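Local coordinates for hydrogenase (NiFe) small subunit HydA (Allochromatium vinosum, PDB 3MYR), which carries the iron-sulfur clusters that pass electrons between the nickel-iron active site of the large subunit and outside partners in hydrogen oxidation, at the interface of chains A and B. Residues are numbered along the deposited sequence; one frame, centred on the assembly and turned at random. Chains: chain A, Hydrogenase (NiFe) small subunit HydA; chain B, Nickel-dependent hydrogenase large subunit.

Contact 1: the interface of chains A and B. Residues chain A 147, 233, 239-240, 250; chain B 210-211, 216.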
ATOM      1  N   CYS A 147      -3.097 -13.436   5.430  1.00 17.25           N
ATOM      2  CA  CYS A 147      -3.562 -12.141   4.948  1.00 14.55           C
ATOM      3  C   CYS A 147      -2.571 -11.079   5.478  1.00 15.13           C
ATOM      4  O   CYS A 147      -2.821 -10.398   6.495  1.00 17.68           O
ATOM      5  CB  CYS A 147      -4.999 -11.923   5.490  1.00 15.30           C
ATOM      6  SG  CYS A 147      -5.769 -10.506   4.686  1.00 16.48           S
ATOM      7  N   TRP A 233       7.225 -13.859  12.093  1.00 13.36           N
ATOM      8  CA  TRP A 233       7.165 -12.961  10.979  1.00 14.82           C
ATOM      9  C   TRP A 233       8.390 -12.108  10.815  1.00 15.36           C
ATOM     10  O   TRP A 233       8.972 -11.684  11.801  1.00 17.39           O
ATOM     11  CB  TRP A 233       6.013 -11.985  11.199  1.00 13.36           C
ATOM     12  CG  TRP A 233       4.749 -12.574  10.715  1.00 13.10           C
ATOM     13  CD1 TRP A 233       3.908 -13.524  11.366  1.00 13.89           C
ATOM     14  CD2 TRP A 233       4.163 -12.268   9.466  1.00 14.35           C
ATOM     15  NE1 TRP A 233       2.793 -13.780  10.522  1.00 16.25           N
ATOM     16  CE2 TRP A 233       2.907 -12.956   9.400  1.00 12.00           C
ATOM     17  CE3 TRP A 233       4.483 -11.306   8.451  1.00 14.74           C
ATOM     18  CZ2 TRP A 233       2.077 -12.875   8.255  1.00 10.37           C
ATOM     19  CZ3 TRP A 233       3.604 -11.195   7.306  1.00 14.65           C
ATOM     20  CH2 TRP A 233       2.409 -11.964   7.243  1.00 15.63           C
ATOM     21  N   TRP A 239       5.341 -12.110  16.108  1.00 15.99           N
ATOM     22  CA  TRP A 239       4.121 -12.560  15.458  1.00 13.93           C
ATOM     23  C   TRP A 239       2.905 -11.999  16.222  1.00 13.91           C
ATOM     24  O   TRP A 239       3.057 -11.440  17.299  1.00 14.97           O
ATOM     25  CB  TRP A 239       4.065 -14.070  15.334  1.00 12.51           C
ATOM     26  CG  TRP A 239       3.946 -14.832  16.644  1.00 13.88           C
ATOM     27  CD1 TRP A 239       4.960 -15.090  17.520  1.00 12.39           C
ATOM     28  CD2 TRP A 239       2.826 -15.626  17.062  1.00 10.37           C
ATOM     29  NE1 TRP A 239       4.496 -15.948  18.515  1.00 14.22           N
ATOM     30  CE2 TRP A 239       3.194 -16.284  18.242  1.00 15.70           C
ATOM     31  CE3 TRP A 239       1.541 -15.893  16.490  1.00 13.25           C
ATOM     32  CZ2 TRP A 239       2.332 -17.166  18.916  1.00 14.74           C
ATOM     33  CZ3 TRP A 239       0.682 -16.754  17.157  1.00 11.43           C
ATOM     34  CH2 TRP A 239       1.056 -17.346  18.376  1.00 16.76           C
ATOM     35  N   PRO A 240       1.693 -12.109  15.647  1.00 15.18           N
ATOM     36  CA  PRO A 240       0.586 -11.323  16.216  1.00 14.31           C
ATOM     37  C   PRO A 240       0.330 -11.561  17.702  1.00 15.46           C
ATOM     38  O   PRO A 240       0.238 -10.601  18.467  1.00 16.26           O
ATOM     39  CB  PRO A 240      -0.604 -11.817  15.417  1.00 15.62           C
ATOM     40  CG  PRO A 240       0.036 -11.797  13.958  1.00 13.25           C
ATOM     41  CD  PRO A 240       1.379 -12.556  14.278  1.00 13.46           C
ATOM     42  N   CYS A 250      -6.420 -15.574  10.122  1.00 17.52           N
ATOM     43  CA  CYS A 250      -6.430 -14.947   8.785  1.00 17.96           C
ATOM     44  C   CYS A 250      -6.019 -15.898   7.628  1.00 19.02           C
ATOM     45  O   CYS A 250      -6.198 -15.546   6.459  1.00 18.35           O
ATOM     46  CB  CYS A 250      -5.641 -13.647   8.711  1.00 15.47           C
ATOM     47  SG  CYS A 250      -3.830 -13.987   8.648  1.00 17.17           S
TER
ATOM     48  N   GLY B 210       3.244  -6.977  15.459  1.00 17.18           N
ATOM     49  CA  GLY B 210       3.173  -8.432  15.260  1.00 16.40           C
ATOM     50  C   GLY B 210       3.599  -8.887  13.867  1.00 17.80           C
ATOM     51  O   GLY B 210       4.108  -9.978  13.720  1.00 17.44           O
ATOM     52  N   LYS B 211       3.429  -8.031  12.840  1.00 17.58           N
ATOM     53  CA  LYS B 211       3.714  -8.482  11.482  1.00 16.15           C
ATOM     54  C   LYS B 211       3.707  -7.331  10.552  1.00 15.97           C
ATOM     55  O   LYS B 211       3.075  -6.328  10.822  1.00 17.53           O
ATOM     56  CB  LYS B 211       2.679  -9.516  11.003  1.00 15.05           C
ATOM     57  CG  LYS B 211       1.281  -9.019  11.163  1.00 15.95           C
ATOM     58  CD  LYS B 211       0.271 -10.101  10.870  1.00 19.59           C
ATOM     59  CE  LYS B 211       0.035 -10.135   9.350  1.00 22.80           C
ATOM     60  NZ  LYS B 211      -1.322 -10.428   8.976  1.00 28.04           N
ATOM     61  N   ASN B 216      -1.273  -5.312  13.669  1.00 16.89           N
ATOM     62  CA  ASN B 216      -2.534  -5.223  14.465  1.00 18.00           C
ATOM     63  C   ASN B 216      -2.717  -3.897  15.199  1.00 18.72           C
ATOM     64  O   ASN B 216      -1.732  -3.269  15.618  1.00 17.68           O
ATOM     65  CB  ASN B 216      -2.600  -6.424  15.453  1.00 17.13           C
ATOM     66  CG  ASN B 216      -2.584  -7.763  14.681  1.00 21.70           C
ATOM     67  OD1 ASN B 216      -1.599  -8.500  14.724  1.00 22.88           O
ATOM     68  ND2 ASN B 216      -3.592  -7.975  13.859  1.00 14.63           N
TER
HETATM   69  O   HOH W   1      -0.036  -8.031  17.108  1.00 18.89           O
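Cysteine-bearing loops of the [NiFe]-hydrogenase small subunit, which hold the [3Fe-4S] cluster and the neighbouring [4Fe-4S] cluster #1, meet a large-subunit loop through A:Trp233, A:Pro240, A:Cys147 and B:Lys211. B:Lys211 runs alongside the indole of A:Trp233, the two side chains pointing the same way. Its CB lies over one ring face, displaced toward the rim, 3.7 Å from the centroids of both the five- and six-membered rings, which makes it a CH-pi contact. Further along, CE of the lysine comes within 3.6 Å of CZ2 of A:Trp233, so the aliphatic chain follows the indole toward its benzo end. With chi1 at 53° the lysine CG is wedged between its backbone N and carbonyl carbon, and bends at chi3 (-85°) and chi4 carry the terminal amino group, NZ, on to A:Cys147. There NZ donates a hydrogen bond of 2.9 Å to the backbone O of A:Cys147, arriving above the carbonyl plane. The bond thus reaches the main chain of a cluster ligand, whose own thiolate sulfur is left to the iron; SG of A:Cys250, a ligand of the [3Fe-4S] cluster, lies 4.4 Å from the same NZ. If protonated, NZ might influence the potentials of the clusters. A:Pro240 crosses the lysine obliquely, its ring CG 3.5 Å from CD of B:Lys211, so the mid-chain lies near both the proline and the indole. A water-mediated link adds to this: water 1 joins the backbone O of A:Pro240 to the amide OD1 of B:Asn216, 2.9 Å from each oxygen. That same OD1 also touches the proline ring at CB (3.5 Å).

Contact 2: the interface of chains A and B. Residues chain A 14-15, 19; chain B 14-15, 62-63.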
ATOM      1  N   CYS A  14      -5.092  -6.550  -2.406  1.00 18.09           N
ATOM      2  CA  CYS A  14      -4.791  -5.266  -1.785  1.00 19.46           C
ATOM      3  C   CYS A  14      -3.276  -4.990  -1.946  1.00 19.46           C
ATOM      4  O   CYS A  14      -2.782  -3.955  -1.514  1.00 17.92           O
ATOM      5  CB  CYS A  14      -5.228  -5.369  -0.284  1.00 17.06           C
ATOM      6  SG  CYS A  14      -3.967  -6.215   0.797  1.00 20.88           S
ATOM      7  N   THR A  15      -2.555  -5.966  -2.538  1.00 20.71           N
ATOM      8  CA  THR A  15      -1.111  -5.921  -2.841  1.00 20.94           C
ATOM      9  C   THR A  15      -0.265  -6.283  -1.591  1.00 20.60           C
ATOM     10  O   THR A  15       0.951  -6.405  -1.667  1.00 21.12           O
ATOM     11  CB  THR A  15      -0.645  -4.611  -3.613  1.00 23.68           C
ATOM     12  OG1 THR A  15      -1.503  -4.379  -4.766  1.00 24.16           O
ATOM     13  CG2 THR A  15       0.866  -4.714  -4.136  1.00 18.72           C
ATOM     14  N   GLU A  19       3.767  -7.360  -1.286  1.00 17.55           N
ATOM     15  CA  GLU A  19       4.652  -6.693  -0.334  1.00 17.28           C
ATOM     16  C   GLU A  19       5.275  -7.772   0.510  1.00 18.75           C
ATOM     17  O   GLU A  19       6.441  -7.692   0.814  1.00 19.97           O
ATOM     18  CB  GLU A  19       3.922  -5.683   0.585  1.00 14.24           C
ATOM     19  CG  GLU A  19       3.492  -4.465  -0.223  1.00 16.80           C
ATOM     20  CD  GLU A  19       4.609  -3.427  -0.411  1.00 26.22           C
ATOM     21  OE1 GLU A  19       4.307  -2.421  -1.081  1.00 32.97           O
ATOM     22  OE2 GLU A  19       5.739  -3.513   0.140  1.00 23.17           O
TER
ATOM     23  N   GLU B  14       0.205   0.680  -7.310  1.00 18.15           N
ATOM     24  CA  GLU B  14      -0.646  -0.337  -6.680  1.00 19.10           C
ATOM     25  C   GLU B  14      -2.018  -0.346  -7.377  1.00 19.11           C
ATOM     26  O   GLU B  14      -2.612   0.702  -7.597  1.00 20.09           O
ATOM     27  CB  GLU B  14      -0.844   0.002  -5.198  1.00 21.94           C
ATOM     28  CG  GLU B  14      -1.503  -1.194  -4.401  1.00 20.55           C
ATOM     29  CD  GLU B  14      -2.933  -1.544  -4.891  1.00 27.99           C
ATOM     30  OE1 GLU B  14      -3.271  -2.793  -4.922  1.00 22.45           O
ATOM     31  OE2 GLU B  14      -3.698  -0.589  -5.248  1.00 23.82           O
ATOM     32  N   GLY B  15      -2.482  -1.509  -7.781  1.00 18.82           N
ATOM     33  CA  GLY B  15      -3.832  -1.649  -8.254  1.00 20.63           C
ATOM     34  C   GLY B  15      -4.037  -1.363  -9.719  1.00 21.04           C
ATOM     35  O   GLY B  15      -3.100  -1.378 -10.511  1.00 23.42           O
ATOM     36  N   GLY B  62      -2.404  -3.122   1.067  1.00 18.33           N
ATOM     37  CA  GLY B  62      -1.233  -3.576   1.766  1.00 18.61           C
ATOM     38  C   GLY B  62       0.051  -2.839   1.406  1.00 19.75           C
ATOM     39  O   GLY B  62       1.136  -3.179   1.916  1.00 21.25           O
ATOM     40  N   VAL B  63      -0.023  -1.835   0.527  1.00 21.60           N
ATOM     41  CA  VAL B  63       1.171  -0.997   0.255  1.00 18.68           C
ATOM     42  C   VAL B  63       1.170   0.107   1.307  1.00 20.39           C
ATOM     43  O   VAL B  63       2.124   0.221   2.070  1.00 20.54           O
ATOM     44  CB  VAL B  63       1.136  -0.347  -1.145  1.00 21.90           C
ATOM     45  CG1 VAL B  63       2.351   0.636  -1.302  1.00 19.76           C
ATOM     46  CG2 VAL B  63       1.246  -1.428  -2.143  1.00 17.21           C
TER
HETATM   47  O   HOH W   2      -1.288  -3.951  -7.563  1.00 38.00           O
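A:Cys14 and A:Thr15 belong to the CXXC cluster-binding motif of the [NiFe]-hydrogenase small subunit, A:Cys14 being a ligand of [4Fe-4S] cluster #1. Facing them, B:Gly62 and B:Val63 sit in the CGVC motif of the large subunit, whose cysteines bind the nickel-iron centre. The first shell includes a backbone bond: N of B:Gly62 donates to O of A:Cys14 at 2.7 Å, nearly straight (176° at H). SG of A:Cys14 also approaches the glycine, 3.9 Å from its CA. B:Val63 follows directly in sequence, so the residue giving the backbone bond is succeeded by the one whose methyls meet A:Thr15 and A:Glu19.

A:Glu19, on helix 16-23, also meets the motif directly, crossing B:Val63 at about a right angle. Chi1 of -71° sets CG 3.4 Å from the carbonyl O of B:Gly62, and the bend at chi2 (-83°) then carries the carboxylate to the valine, with OE1 3.4 Å from valine CG2. Replacing A:Glu19 with an alanine would probably leave the valine methyls and the carbonyl of B:Gly62 without this cover and open a gap beside the helix.

A:Thr15 has its two branches divided. Its CG2 lies anti to the backbone N and runs beside B:Val63, 3.9 Å from CG2 of that valine, while the hydroxyl branch turns toward B:Glu14. The modelled approach of that hydroxyl to the carboxylate OE1 is too short to be reliable, so its exact geometry is doubtful. Better supported is the packing of the threonine CB against CG of B:Glu14 at 3.6 Å, the two side chains running antiparallel where they pass. Farther out, water 2 links the hydroxyl OG1 of A:Thr15 (2.8 Å) to the backbone N of B:Gly15.

The C-alpha centres of contact 1 and contact 2 lie about 17 Å apart on the same heterodimer interface, and no residue is common to both. They are nevertheless connected through [4Fe-4S] cluster #1: A:Cys147 in contact 1 and A:Cys14 in contact 2 are both among its ligands. Contact 1 extends from there toward the [3Fe-4S] cluster, whereas contact 2 faces the large-subunit motif that binds the nickel-iron centre. Together they anchor the subunits at two places along the likely electron path, which should help keep the spacing between active site and clusters constant.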